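Local coordinates for protein endo-beta-1,2-glucanase (Talaromyces funiculosus, PDB 6IMV) that hydrolyses beta-1,2-glucans as an endo-acting beta-1,2-glucanase of a glycoside hydrolase family newly recognised with this fungal enzyme, at residues 88-93 with 117-122; 125-130 with 193-198; 176-181 with 452-457; 201-206 with 259-264. One frame throughout, in Å; residues are numbered along the deposited sequence.

In the fold
The four contacts join helices of one region of the fold. Contacts 1 and 2 are buried and share helix 112-133, while contacts 2 and 4 share helix 186-210 and both touch the same N-acetylglucosamine. Contact 3, partly buried, sets helix 163-182 against helix 448-457, and contact 4 lies at the surface. Chemistry follows depth: contact 1 is apolar with a sulfur at a ring edge, contact 2 an aromatic cluster, contact 3 polar, with a water joining a lysine, a glutamine and a glutamate, and contact 4 a lysine laid over a phenylalanine. Hydrogen bonds probably connect contact 1 to contact 2, through Met120 and Trp195, and contact 2 to contact 3, through Gln196 and Lys454.

Contact 1. Residues 88-93 with 117-122; sequences MLYAHA and ASIMDT
Tyr90 makes the whole contact for residues 88-93, meeting Ile119 and Met120 on helix 112-133. Its CG stands beside the backbone N and anti to the carbonyl carbon (chi1 -67°), which carries the ring across to residues 117-122. On the near side of the ring, CD2 of Tyr90 lies 3.6 Å from CG of Met120. The methionine chain is bent at both chi2 and chi3, and this fold brings SD to the ring edge: it sits 5.1 Å from the ring centroid and 81° off the ring normal, an edge-on Met-aromatic contact, the sulfur lying near the plane of the ring. Further out, CE2 of Tyr90 meets CG2 of Ile119 at 3.6 Å. At the far end, CD1 and CG2 of Ile119 both touch the hydroxyl of Tyr90 from the same side, CD1 at 3.3 Å from OH. Beyond Tyr90, Ala91 turns away from this helix and packs on Phe176, which Met120 also touches. The hydroxyl is hydrogen-bonded to His45 and Gln86. No hydrogen bond crosses between the segments, so dispersion and the sulfur-ring contact join the two helices, while the polar end of the buried tyrosine is satisfied elsewhere.

Contact 2. Residues 125-130 with 193-198; sequences QTYLRF and KKWQTW. With NAG (2-acetamido-2-deoxy-beta-D-glucopyranose), chain F.
Three aromatic rings, those of Tyr127, Trp195 and Trp198, stand steeply against one another in two successive T-shaped pairs. In the first, Trp195 presents an edge to the face of Tyr127: CH2 of Trp195 comes within 3.5 Å of CE2 of Tyr127, and the planes are inclined at 79°. In the second the roles change, for Tyr127 now offers its own edge, CD2, to the face of Trp198, 3.5 Å from CE2 of that residue, with planes at 65°. Tyr127 thus receives one indole over a face and reaches the other with its rim. CG of Trp198 lies anti to its backbone N, and the indole extends toward helix 112-133. There its NE1 donates, in the ring plane, to a water 3.0 Å away, which in turn donates to the backbone O of Tyr127. Beside the indole edge, CD2 of Leu128 lies 4.2 Å from CD1 of Trp198. The acetamide of an N-acetylglucosamine borders both, its O7 being 3.8 Å from CD2 of Leu128. The polar ends are satisfied outside the cluster: OH of Tyr127 by Glu83, NE1 of Trp195 by the backbone O of Met120. The segment axes, 11.3 Å apart, run within 29° of parallel; Leu169, Leu170 and Val173 of helix 163-182 pack against the aromatic cluster, and Met57 of strand 57-64 touches Tyr127.

Contact 3. Residues 176-181 with 452-457; sequences FIQAAE and SQKMKA
Lys454 NZ, at the meeting of residues 452-457 with 176-181, is gripped by several groups at once. A water 2.8 Å from NZ of Lys454 accepts a hydrogen bond from it and donates two, to OE1 of Gln178 and OE1 of Glu181, so one water joins both helices. A salt bridge to Glu458 and a hydrogen bond from NZ to Gln196 complete the hold, with the ring of Tyr174 in cation-pi contact. The lysine leaves the backbone with CG anti to N (chi1 -171°) and runs nearly straight until a bend at chi4 brings NZ to the water and within 3.9 Å of CG2 of Ile177. Its aliphatic start passes the side-chain amide oxygen of Gln178, where CB of Lys454 lies 3.2 Å from OE1 of Gln178. The Gln178 chain is bent at chi2, turning its amide across that of Gln453, the two planes 43° apart. Their NE2 atoms lie 2.9 Å apart, but both are donors and the closeness is of doubtful meaning. Asn182 joins the amides instead, taking a bond from NE2 of Gln178 and giving one to OE1 of Gln453. With alanine in place of Gln178, the water is likely to lose an acceptor and Asn182 a donor, and a gap would probably open beside the Lys454 chain. The segment axes pass 9.7 Å apart at 89°, a near-perpendicular helix-helix crossing bound by side chains and water, consistent with the helix-rich, probably (alpha/alpha)6-barrel, architecture of this enzyme.

Contact 4. Residues 201-206 with 259-264; sequences YTKTTA and QFFGGL. With NAG (2-acetamido-2-deoxy-beta-D-glucopyranose), chain F.
Lys203 runs from its backbone along Phe261, each carbon meeting a different part of it. CB lies 3.6 Å from the backbone O of Phe261, and CG is 3.5 Å from CB of Phe261. CD then passes the root of the ring, 3.7 Å from CG of Phe261. The chain stays extended, which carries CE over the ring face in a CH-pi contact, 3.5 Å from the centroid and 17° off the normal. NZ completes it with a cation-pi contact 4.1 Å from the same centroid, while its charge is paired with Asp200. CB of Phe260 covers the opposite face of the ring. The backbone O atoms of Lys203 and Phe261 approach each other as two acceptors, and a water bridges the segments, donating to O of Lys203 at 2.7 Å and to O of Gly262. On the other side of the helix, one face of the Tyr201 ring lies against the sugar, N2 of the N-acetylglucosamine 3.7 Å from CD2 of Tyr201; a serine in its place is likely to leave that sugar without its aromatic support and freer to turn. At this surface, then, a lysine serves as both an apolar and a charged partner to one ring.

Contact 1. Residues 88-93 with 117-122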
# COMPACT_ATOMS: atom_id res chain seq x y z
N MET A 88 -4.38 5.07 6.98
CA MET A 88 -3.16 4.84 7.74
C MET A 88 -2.46 6.18 8.04
O MET A 88 -2.00 6.41 9.16
CB MET A 88 -2.20 3.90 6.99
CG MET A 88 -2.56 2.45 7.12
SD MET A 88 -1.32 1.33 6.40
CE MET A 88 -1.77 1.41 4.68
N LEU A 89 -2.38 7.05 7.03
CA LEU A 89 -1.79 8.39 7.20
C LEU A 89 -2.56 9.14 8.29
O LEU A 89 -1.96 9.76 9.17
CB LEU A 89 -1.84 9.12 5.86
CG LEU A 89 -1.19 10.50 5.75
CD1 LEU A 89 -2.14 11.60 6.21
CD2 LEU A 89 0.13 10.60 6.49
N TYR A 90 -3.90 9.09 8.22
CA TYR A 90 -4.77 9.79 9.15
C TYR A 90 -4.64 9.23 10.57
O TYR A 90 -4.83 9.97 11.54
CB TYR A 90 -6.23 9.78 8.69
CG TYR A 90 -6.52 10.57 7.43
CD1 TYR A 90 -5.68 11.58 6.98
CD2 TYR A 90 -7.65 10.29 6.69
CE1 TYR A 90 -5.97 12.28 5.82
CE2 TYR A 90 -7.96 10.99 5.54
CZ TYR A 90 -7.12 11.99 5.10
OH TYR A 90 -7.43 12.66 3.95
N ALA A 91 -4.35 7.93 10.71
CA ALA A 91 -4.14 7.31 12.01
C ALA A 91 -2.94 7.97 12.70
O ALA A 91 -3.04 8.35 13.87
CB ALA A 91 -3.98 5.82 11.88
N HIS A 92 -1.85 8.17 11.96
CA HIS A 92 -0.66 8.83 12.50
C HIS A 92 -0.96 10.31 12.80
O HIS A 92 -0.55 10.83 13.85
CB HIS A 92 0.54 8.67 11.55
CG HIS A 92 1.05 7.27 11.49
ND1 HIS A 92 1.69 6.67 12.56
CD2 HIS A 92 1.03 6.36 10.49
CE1 HIS A 92 2.04 5.44 12.22
NE2 HIS A 92 1.64 5.23 10.96
N ALA A 93 -1.66 10.98 11.88
CA ALA A 93 -1.97 12.40 11.99
C ALA A 93 -2.80 12.66 13.25
O ALA A 93 -2.48 13.57 14.03
CB ALA A 93 -2.68 12.89 10.76
N ALA A 117 -9.40 14.15 11.43
CA ALA A 117 -10.69 13.85 12.06
C ALA A 117 -11.84 14.31 11.14
O ALA A 117 -12.80 13.58 10.92
CB ALA A 117 -10.78 14.50 13.42
N SER A 118 -11.71 15.52 10.61
CA SER A 118 -12.74 16.10 9.76
C SER A 118 -12.98 15.26 8.50
O SER A 118 -14.14 14.97 8.14
CB SER A 118 -12.39 17.51 9.42
OG SER A 118 -13.27 18.00 8.44
N ILE A 119 -11.90 14.87 7.82
CA ILE A 119 -12.02 14.12 6.57
C ILE A 119 -12.59 12.72 6.87
O ILE A 119 -13.44 12.22 6.13
CB ILE A 119 -10.67 14.06 5.81
CG1 ILE A 119 -10.22 15.45 5.35
CG2 ILE A 119 -10.78 13.10 4.64
CD1 ILE A 119 -8.76 15.54 4.96
N MET A 120 -12.15 12.10 7.97
CA MET A 120 -12.60 10.75 8.32
C MET A 120 -14.09 10.75 8.71
O MET A 120 -14.78 9.76 8.48
CB MET A 120 -11.76 10.16 9.45
CG MET A 120 -10.40 9.66 8.99
SD MET A 120 -10.54 8.26 7.86
CE MET A 120 -10.86 6.91 8.99
N ASP A 121 -14.57 11.88 9.25
CA ASP A 121 -15.98 12.05 9.56
C ASP A 121 -16.78 12.12 8.26
O ASP A 121 -17.74 11.37 8.08
CB ASP A 121 -16.19 13.29 10.44
CG ASP A 121 -17.62 13.41 10.94
OD1 ASP A 121 -18.52 13.28 10.12
OD2 ASP A 121 -17.81 13.61 12.14
N THR A 122 -16.37 13.00 7.36
CA THR A 122 -17.01 13.13 6.04
C THR A 122 -16.97 11.78 5.32
O THR A 122 -17.98 11.37 4.74
CB THR A 122 -16.32 14.22 5.19
OG1 THR A 122 -16.30 15.41 5.97
CG2 THR A 122 -17.02 14.48 3.88

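Contact 2. Residues 125-130 with 193-198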
# COMPACT_ATOMS: atom_id res chain seq x y z
N GLN A 125 -19.51 9.16 6.55
CA GLN A 125 -20.85 9.51 6.07
C GLN A 125 -21.05 8.92 4.66
O GLN A 125 -22.07 8.30 4.38
CB GLN A 125 -21.06 11.03 6.10
CG GLN A 125 -21.13 11.60 7.51
CD GLN A 125 -21.32 13.09 7.55
OE1 GLN A 125 -22.18 13.65 6.87
NE2 GLN A 125 -20.53 13.76 8.36
N THR A 126 -20.04 9.08 3.79
CA THR A 126 -20.08 8.60 2.41
C THR A 126 -20.14 7.07 2.36
O THR A 126 -20.92 6.50 1.58
CB THR A 126 -18.89 9.13 1.61
OG1 THR A 126 -18.88 10.56 1.76
CG2 THR A 126 -18.95 8.73 0.15
N TYR A 127 -19.31 6.40 3.18
CA TYR A 127 -19.31 4.94 3.31
C TYR A 127 -20.73 4.45 3.64
O TYR A 127 -21.19 3.46 3.09
CB TYR A 127 -18.36 4.46 4.41
CG TYR A 127 -16.90 4.30 4.05
CD1 TYR A 127 -16.24 5.19 3.21
CD2 TYR A 127 -16.14 3.30 4.64
CE1 TYR A 127 -14.89 5.04 2.92
CE2 TYR A 127 -14.79 3.14 4.37
CZ TYR A 127 -14.16 4.01 3.50
OH TYR A 127 -12.83 3.84 3.25
N LEU A 128 -21.41 5.15 4.57
CA LEU A 128 -22.71 4.73 5.08
C LEU A 128 -23.81 4.95 4.04
O LEU A 128 -24.71 4.11 3.92
CB LEU A 128 -23.01 5.46 6.40
CG LEU A 128 -22.12 5.10 7.60
CD1 LEU A 128 -22.66 5.70 8.89
CD2 LEU A 128 -21.96 3.60 7.77
N ARG A 129 -23.75 6.05 3.27
CA ARG A 129 -24.67 6.30 2.15
C ARG A 129 -24.50 5.21 1.08
O ARG A 129 -25.48 4.75 0.49
CB ARG A 129 -24.45 7.69 1.53
CG ARG A 129 -24.84 8.86 2.41
CD ARG A 129 -24.93 10.18 1.63
NE ARG A 129 -23.72 10.51 0.87
CZ ARG A 129 -22.63 11.09 1.37
NH1 ARG A 129 -22.57 11.42 2.65
NH2 ARG A 129 -21.61 11.37 0.57
N PHE A 130 -23.26 4.80 0.84
CA PHE A 130 -22.97 3.74 -0.13
C PHE A 130 -23.59 2.42 0.34
O PHE A 130 -24.17 1.68 -0.47
CB PHE A 130 -21.46 3.56 -0.33
CG PHE A 130 -21.13 2.47 -1.31
CD1 PHE A 130 -21.27 2.68 -2.67
CD2 PHE A 130 -20.70 1.22 -0.87
CE1 PHE A 130 -20.98 1.67 -3.58
CE2 PHE A 130 -20.42 0.21 -1.78
CZ PHE A 130 -20.55 0.44 -3.13
N LYS A 193 -15.70 5.52 17.52
CA LYS A 193 -16.75 4.55 17.85
C LYS A 193 -17.70 4.37 16.66
O LYS A 193 -18.19 3.27 16.44
CB LYS A 193 -17.49 4.97 19.13
CG LYS A 193 -16.73 4.67 20.41
CD LYS A 193 -17.32 5.34 21.63
CE LYS A 193 -16.58 4.96 22.90
NZ LYS A 193 -17.36 5.32 24.11
N LYS A 194 -17.92 5.43 15.89
CA LYS A 194 -18.72 5.34 14.66
C LYS A 194 -17.98 4.48 13.62
O LYS A 194 -18.59 3.66 12.95
CB LYS A 194 -19.02 6.73 14.11
CG LYS A 194 -19.86 7.62 15.02
CD LYS A 194 -19.94 9.04 14.51
CE LYS A 194 -20.57 9.99 15.50
NZ LYS A 194 -20.77 11.32 14.88
N TRP A 195 -16.65 4.65 13.53
CA TRP A 195 -15.82 3.82 12.65
C TRP A 195 -15.81 2.37 13.15
O TRP A 195 -15.81 1.45 12.32
CB TRP A 195 -14.41 4.39 12.49
CG TRP A 195 -14.33 5.39 11.37
CD1 TRP A 195 -14.30 6.75 11.48
CD2 TRP A 195 -14.36 5.11 9.95
NE1 TRP A 195 -14.29 7.33 10.24
CE2 TRP A 195 -14.32 6.35 9.28
CE3 TRP A 195 -14.43 3.94 9.19
CZ2 TRP A 195 -14.33 6.45 7.89
CZ3 TRP A 195 -14.43 4.04 7.81
CH2 TRP A 195 -14.38 5.28 7.17
N GLN A 196 -15.83 2.18 14.47
CA GLN A 196 -15.86 0.83 15.06
C GLN A 196 -17.15 0.12 14.61
O GLN A 196 -17.12 -1.06 14.23
CB GLN A 196 -15.71 0.90 16.59
CG GLN A 196 -15.74 -0.46 17.29
CD GLN A 196 -14.42 -1.20 17.28
OE1 GLN A 196 -13.37 -0.67 17.66
NE2 GLN A 196 -14.46 -2.46 16.87
N THR A 197 -18.27 0.85 14.60
CA THR A 197 -19.56 0.32 14.14
C THR A 197 -19.47 -0.13 12.68
O THR A 197 -19.95 -1.21 12.33
CB THR A 197 -20.67 1.36 14.36
OG1 THR A 197 -20.69 1.58 15.77
CG2 THR A 197 -22.04 0.90 13.88
N TRP A 198 -18.88 0.72 11.82
CA TRP A 198 -18.71 0.37 10.41
C TRP A 198 -17.87 -0.91 10.30
O TRP A 198 -18.25 -1.86 9.63
CB TRP A 198 -18.10 1.53 9.60
CG TRP A 198 -17.79 1.14 8.19
CD1 TRP A 198 -18.64 1.16 7.12
CD2 TRP A 198 -16.56 0.57 7.70
NE1 TRP A 198 -18.03 0.63 6.02
CE2 TRP A 198 -16.75 0.28 6.34
CE3 TRP A 198 -15.32 0.28 8.29
CZ2 TRP A 198 -15.74 -0.28 5.55
CZ3 TRP A 198 -14.32 -0.27 7.51
CH2 TRP A 198 -14.54 -0.55 6.16
C1 NAG F . -25.48 -1.29 6.14
C2 NAG F . -25.56 -0.97 7.62
C3 NAG F . -26.33 -2.06 8.34
C4 NAG F . -27.69 -2.29 7.70
C5 NAG F . -27.48 -2.53 6.22
C6 NAG F . -28.77 -2.78 5.44
C7 NAG F . -23.76 0.14 8.86
C8 NAG F . -22.33 0.01 9.30
N2 NAG F . -24.22 -0.86 8.14
O3 NAG F . -26.46 -1.70 9.70
O4 NAG F . -28.33 -3.43 8.28
O5 NAG F . -26.81 -1.39 5.69
O6 NAG F . -29.26 -1.50 5.02
O7 NAG F . -24.44 1.09 9.18
O HOH W 1 -20.01 0.81 3.80

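Contact 3. Residues 176-181 with 452-457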
# COMPACT_ATOMS: atom_id res chain seq x y z
N PHE A 176 -6.69 3.24 12.96
CA PHE A 176 -7.19 4.60 13.11
C PHE A 176 -8.03 4.71 14.38
O PHE A 176 -7.92 5.70 15.11
CB PHE A 176 -8.03 5.03 11.90
CG PHE A 176 -8.66 6.38 12.09
CD1 PHE A 176 -7.95 7.54 11.83
CD2 PHE A 176 -9.95 6.49 12.59
CE1 PHE A 176 -8.53 8.78 12.03
CE2 PHE A 176 -10.53 7.73 12.79
CZ PHE A 176 -9.82 8.88 12.51
N ILE A 177 -8.88 3.71 14.61
CA ILE A 177 -9.75 3.66 15.78
C ILE A 177 -8.88 3.73 17.04
O ILE A 177 -9.18 4.53 17.94
CB ILE A 177 -10.64 2.41 15.76
CG1 ILE A 177 -11.76 2.56 14.73
CG2 ILE A 177 -11.19 2.09 17.15
CD1 ILE A 177 -12.35 1.24 14.30
N GLN A 178 -7.83 2.90 17.09
CA GLN A 178 -6.93 2.87 18.22
C GLN A 178 -6.25 4.24 18.39
O GLN A 178 -6.17 4.75 19.51
CB GLN A 178 -5.88 1.77 18.07
CG GLN A 178 -5.03 1.58 19.32
CD GLN A 178 -5.87 1.22 20.52
OE1 GLN A 178 -6.62 0.24 20.52
NE2 GLN A 178 -5.78 2.02 21.56
N ALA A 179 -5.77 4.83 17.29
CA ALA A 179 -5.07 6.11 17.33
C ALA A 179 -5.99 7.19 17.91
O ALA A 179 -5.58 7.97 18.76
CB ALA A 179 -4.59 6.50 15.96
N ALA A 180 -7.24 7.23 17.43
CA ALA A 180 -8.22 8.23 17.84
C ALA A 180 -8.53 8.09 19.34
O ALA A 180 -8.58 9.09 20.06
CB ALA A 180 -9.46 8.10 17.01
N GLU A 181 -8.70 6.84 19.80
CA GLU A 181 -9.03 6.58 21.20
C GLU A 181 -7.83 6.90 22.10
O GLU A 181 -8.02 7.41 23.20
CB GLU A 181 -9.58 5.15 21.35
CG GLU A 181 -10.97 5.01 20.76
CD GLU A 181 -11.52 3.61 20.63
OE1 GLU A 181 -10.83 2.65 21.03
OE2 GLU A 181 -12.65 3.47 20.12
N SER A 452 -1.13 -3.65 16.85
CA SER A 452 -0.64 -4.53 17.90
C SER A 452 -1.27 -4.17 19.26
O SER A 452 -1.65 -5.04 20.05
CB SER A 452 0.88 -4.47 17.92
OG SER A 452 1.40 -5.13 19.04
N GLN A 453 -1.38 -2.87 19.54
CA GLN A 453 -1.95 -2.40 20.81
C GLN A 453 -3.39 -2.91 20.96
O GLN A 453 -3.77 -3.46 22.00
CB GLN A 453 -1.89 -0.88 20.87
CG GLN A 453 -2.38 -0.29 22.18
CD GLN A 453 -2.56 1.20 22.05
OE1 GLN A 453 -2.06 1.82 21.10
NE2 GLN A 453 -3.27 1.79 23.00
N LYS A 454 -4.18 -2.73 19.90
CA LYS A 454 -5.61 -3.07 19.91
C LYS A 454 -5.76 -4.60 19.90
O LYS A 454 -6.63 -5.14 20.58
CB LYS A 454 -6.29 -2.37 18.72
CG LYS A 454 -7.81 -2.43 18.70
CD LYS A 454 -8.39 -1.50 17.64
CE LYS A 454 -9.86 -1.77 17.35
NZ LYS A 454 -10.71 -1.57 18.55
N MET A 455 -4.91 -5.30 19.14
CA MET A 455 -4.92 -6.77 19.11
C MET A 455 -4.66 -7.32 20.52
O MET A 455 -5.32 -8.28 20.95
CB MET A 455 -3.86 -7.32 18.15
CG MET A 455 -4.20 -7.10 16.68
SD MET A 455 -2.96 -7.85 15.60
CE MET A 455 -3.57 -9.53 15.53
N LYS A 456 -3.71 -6.72 21.24
CA LYS A 456 -3.39 -7.14 22.61
C LYS A 456 -4.60 -6.89 23.52
O LYS A 456 -4.97 -7.76 24.31
CB LYS A 456 -2.14 -6.43 23.12
CG LYS A 456 -0.84 -6.99 22.56
CD LYS A 456 0.37 -6.13 22.84
CE LYS A 456 1.64 -6.74 22.29
NZ LYS A 456 2.79 -5.81 22.43
N ALA A 457 -5.22 -5.72 23.39
CA ALA A 457 -6.39 -5.37 24.18
C ALA A 457 -7.56 -6.32 23.89
O ALA A 457 -8.36 -6.58 24.77
CB ALA A 457 -6.75 -3.92 23.96
O HOH W 2 -9.37 0.45 20.02

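Contact 4. Residues 201-206 with 259-264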
# COMPACT_ATOMS: atom_id res chain seq x y z
N TYR A 201 -19.48 -4.17 11.43
CA TYR A 201 -20.51 -4.70 10.54
C TYR A 201 -19.90 -5.67 9.52
O TYR A 201 -20.50 -6.72 9.21
CB TYR A 201 -21.29 -3.56 9.87
CG TYR A 201 -22.32 -4.06 8.89
CD1 TYR A 201 -23.41 -4.80 9.31
CD2 TYR A 201 -22.17 -3.83 7.53
CE1 TYR A 201 -24.35 -5.28 8.41
CE2 TYR A 201 -23.10 -4.29 6.62
CZ TYR A 201 -24.19 -5.02 7.06
OH TYR A 201 -25.08 -5.49 6.15
N THR A 202 -18.70 -5.36 9.02
CA THR A 202 -18.02 -6.24 8.04
C THR A 202 -17.74 -7.63 8.64
O THR A 202 -17.66 -8.61 7.91
CB THR A 202 -16.70 -5.65 7.51
OG1 THR A 202 -15.73 -5.62 8.56
CG2 THR A 202 -16.89 -4.28 6.91
N LYS A 203 -17.54 -7.70 9.96
CA LYS A 203 -17.26 -8.97 10.65
C LYS A 203 -18.44 -9.93 10.47
O LYS A 203 -18.24 -11.15 10.29
CB LYS A 203 -16.97 -8.74 12.14
CG LYS A 203 -15.83 -7.78 12.46
CD LYS A 203 -15.60 -7.61 13.95
CE LYS A 203 -14.38 -6.78 14.28
NZ LYS A 203 -14.47 -6.25 15.66
N THR A 204 -19.66 -9.37 10.48
CA THR A 204 -20.90 -10.15 10.40
C THR A 204 -21.16 -10.66 8.97
O THR A 204 -21.87 -11.64 8.80
CB THR A 204 -22.11 -9.35 10.91
OG1 THR A 204 -22.46 -8.34 9.97
CG2 THR A 204 -21.85 -8.71 12.27
N THR A 205 -20.59 -10.02 7.94
CA THR A 205 -20.87 -10.38 6.54
C THR A 205 -19.68 -11.08 5.87
O THR A 205 -19.86 -11.68 4.80
CB THR A 205 -21.29 -9.14 5.74
OG1 THR A 205 -20.21 -8.20 5.77
CG2 THR A 205 -22.55 -8.50 6.27
N ALA A 206 -18.48 -11.04 6.47
CA ALA A 206 -17.22 -11.42 5.79
C ALA A 206 -17.25 -12.88 5.30
O ALA A 206 -16.96 -13.14 4.14
CB ALA A 206 -16.04 -11.20 6.71
N GLN A 259 -10.35 -15.08 10.15
CA GLN A 259 -9.97 -15.92 11.28
C GLN A 259 -10.45 -15.30 12.59
O GLN A 259 -11.07 -15.97 13.40
CB GLN A 259 -8.47 -16.15 11.34
CG GLN A 259 -8.03 -16.73 12.68
CD GLN A 259 -6.64 -17.32 12.65
OE1 GLN A 259 -6.03 -17.43 11.60
NE2 GLN A 259 -6.16 -17.71 13.82
N PHE A 260 -10.11 -14.03 12.83
CA PHE A 260 -10.37 -13.42 14.11
C PHE A 260 -11.85 -13.05 14.28
O PHE A 260 -12.35 -13.13 15.39
CB PHE A 260 -9.49 -12.19 14.32
CG PHE A 260 -8.03 -12.51 14.47
CD1 PHE A 260 -7.61 -13.49 15.36
CD2 PHE A 260 -7.08 -11.83 13.73
CE1 PHE A 260 -6.26 -13.77 15.50
CE2 PHE A 260 -5.73 -12.12 13.87
CZ PHE A 260 -5.32 -13.09 14.75
N PHE A 261 -12.54 -12.64 13.20
CA PHE A 261 -13.83 -11.95 13.33
C PHE A 261 -14.97 -12.58 12.52
O PHE A 261 -16.11 -12.15 12.66
CB PHE A 261 -13.67 -10.49 12.90
CG PHE A 261 -12.64 -9.75 13.71
CD1 PHE A 261 -12.75 -9.66 15.09
CD2 PHE A 261 -11.56 -9.12 13.09
CE1 PHE A 261 -11.80 -8.98 15.83
CE2 PHE A 261 -10.62 -8.44 13.83
CZ PHE A 261 -10.73 -8.37 15.20
N GLY A 262 -14.68 -13.58 11.69
CA GLY A 262 -15.63 -14.06 10.71
C GLY A 262 -16.62 -15.08 11.26
O GLY A 262 -17.60 -15.38 10.58
N GLY A 263 -16.35 -15.62 12.46
CA GLY A 263 -17.15 -16.68 13.07
C GLY A 263 -16.87 -18.05 12.46
O GLY A 263 -17.75 -18.90 12.39
N LEU A 264 -15.63 -18.27 12.00
CA LEU A 264 -15.25 -19.58 11.44
C LEU A 264 -15.01 -20.56 12.59
O LEU A 264 -14.57 -20.16 13.66
CB LEU A 264 -13.99 -19.42 10.59
CG LEU A 264 -14.19 -19.17 9.09
CD1 LEU A 264 -15.01 -17.92 8.85
CD2 LEU A 264 -12.85 -19.06 8.38
C1 NAG F . -25.48 -1.29 6.14
C2 NAG F . -25.56 -0.97 7.62
C3 NAG F . -26.33 -2.06 8.34
C4 NAG F . -27.69 -2.29 7.70
C5 NAG F . -27.48 -2.53 6.22
C6 NAG F . -28.77 -2.78 5.44
C7 NAG F . -23.76 0.14 8.86
C8 NAG F . -22.33 0.01 9.30
N2 NAG F . -24.22 -0.86 8.14
O3 NAG F . -26.46 -1.70 9.70
O4 NAG F . -28.33 -3.43 8.28
O5 NAG F . -26.81 -1.39 5.69
O6 NAG F . -29.26 -1.50 5.02
O7 NAG F . -24.44 1.09 9.18
O HOH W 3 -18.58 -13.38 8.83